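Local coordinates for C24 protein (Bizionia argentinensis JUB59, PDB 6OV6) that probably forms the receptor-binding tip of the long tail fibre of a temperate bacteriophage and binds manganese, at the interface of chains A and B. Numbering follows the deposited sequence. Chains: chain A/B, C24 protein.

The interface of chains A and B. Residues chain A 236, 239; chain B 213, 226, 228-229, 231.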
loop_
_atom_site.group_PDB
_atom_site.type_symbol
_atom_site.label_atom_id
_atom_site.label_comp_id
_atom_site.label_asym_id
_atom_site.label_seq_id
_atom_site.Cartn_x
_atom_site.Cartn_y
_atom_site.Cartn_z
ATOM N N GLU A 236 68.155 50.391 -23.474
ATOM C CA GLU A 236 68.337 49.066 -24.064
ATOM C C GLU A 236 67.883 47.920 -23.155
ATOM O O GLU A 236 67.594 46.839 -23.663
ATOM C CB GLU A 236 69.815 48.885 -24.513
ATOM C CG GLU A 236 70.116 47.613 -25.306
ATOM C CD GLU A 236 69.185 47.235 -26.450
ATOM O OE1 GLU A 236 68.603 48.139 -27.094
ATOM O OE2 GLU A 236 69.051 46.018 -26.712
ATOM N N ARG A 239 61.829 46.676 -22.869
ATOM C CA ARG A 239 60.997 46.485 -24.042
ATOM C C ARG A 239 59.550 46.514 -23.620
ATOM O O ARG A 239 59.225 46.229 -22.462
ATOM C CB ARG A 239 61.251 45.109 -24.717
ATOM C CG ARG A 239 62.620 44.879 -25.373
ATOM C CD ARG A 239 62.874 45.758 -26.597
ATOM N NE ARG A 239 64.144 45.438 -27.248
ATOM C CZ ARG A 239 65.328 45.913 -26.882
ATOM N NH1 ARG A 239 65.429 46.731 -25.848
ATOM N NH2 ARG A 239 66.424 45.564 -27.546
ATOM N N GLY B 213 64.400 49.302 -27.959
ATOM C CA GLY B 213 64.705 50.073 -26.763
ATOM C C GLY B 213 63.871 51.341 -26.653
ATOM O O GLY B 213 63.268 51.790 -27.634
ATOM N N SER B 226 64.607 43.321 -21.411
ATOM C CA SER B 226 65.038 42.974 -22.775
ATOM C C SER B 226 66.077 41.829 -22.691
ATOM O O SER B 226 66.371 41.188 -23.699
ATOM C CB SER B 226 65.691 44.176 -23.456
ATOM O OG SER B 226 66.929 44.458 -22.837
ATOM N N GLN B 228 69.124 42.432 -22.024
ATOM C CA GLN B 228 70.368 43.171 -22.247
ATOM C C GLN B 228 70.677 44.179 -21.158
ATOM O O GLN B 228 69.761 44.798 -20.606
ATOM C CB GLN B 228 70.357 43.843 -23.629
ATOM C CG GLN B 228 70.444 42.837 -24.772
ATOM C CD GLN B 228 70.673 43.499 -26.103
ATOM O OE1 GLN B 228 71.684 44.181 -26.325
ATOM N NE2 GLN B 228 69.742 43.298 -27.031
ATOM N N GLN B 229 71.982 44.367 -20.859
ATOM C CA GLN B 229 72.457 45.324 -19.859
ATOM C C GLN B 229 72.146 46.733 -20.336
ATOM O O GLN B 229 72.130 46.976 -21.551
ATOM C CB GLN B 229 73.988 45.185 -19.667
ATOM C CG GLN B 229 74.416 43.994 -18.807
ATOM C CD GLN B 229 74.202 44.207 -17.319
ATOM O OE1 GLN B 229 73.740 43.305 -16.607
ATOM N NE2 GLN B 229 74.549 45.394 -16.805
ATOM N N ASN B 231 73.015 50.386 -21.377
ATOM C CA ASN B 231 74.216 51.019 -21.920
ATOM C C ASN B 231 74.495 52.339 -21.214
ATOM O O ASN B 231 73.619 53.208 -21.161
ATOM C CB ASN B 231 74.079 51.239 -23.445
ATOM C CG ASN B 231 73.677 50.025 -24.260
ATOM O OD1 ASN B 231 72.921 50.135 -25.227
ATOM N ND2 ASN B 231 74.174 48.842 -23.912
#
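B:Ser226 holds OG between its backbone nitrogen and carbonyl carbon (chi1 69°), which places the hydroxyl at the main-chain A:Glu236 O; A:Glu236 sends CG anti to its own backbone nitrogen and bends at chi2, carrying its carboxylate toward A:Arg239. This contact joins two copies in the trimeric assembly of a C24-like protein, the putative receptor-binding tip of a phage long tail fibre, near the far end of its slender stem, where loops of chain B meet a loop and the strand 238-240 of chain A. B:Ser226 OG donates to A:Glu236 O at 2.6 Å. It arrives in the carbonyl plane on a lone pair, with a C=O...O angle of 137°. The same hydroxyl accepts the backbone N-H of B:Gln228 at 3.1 Å from N to OG, and this bond within chain B probably fixes the rotation of the hydroxyl. Within chain A, NH2 of A:Arg239 forms a salt bridge of 2.8 Å with OE2 of A:Glu236. OE2 lies close to the guanidinium plane, while NH2 comes to the syn side of OE2 but tilted 33° out of the carboxylate plane, so the cation is held by its edge and its faces are turned to chain B. One face receives the backbone nitrogen of B:Gly213, 3.5 Å from NH1 of A:Arg239; the opposite face packs on CB of B:Ser226, and both approach near the rim. The methylene CG of A:Arg239 adds an apolar contact of 3.7 Å with the same CB of B:Ser226. On the other flank of A:Glu236, OD1 of B:Asn231 lies against its CB at 3.4 Å, a van der Waals contact. OE2 of A:Glu236 points at the face of the poorly ordered B:Gln228 amide, a doubtful approach and not a hydrogen bond.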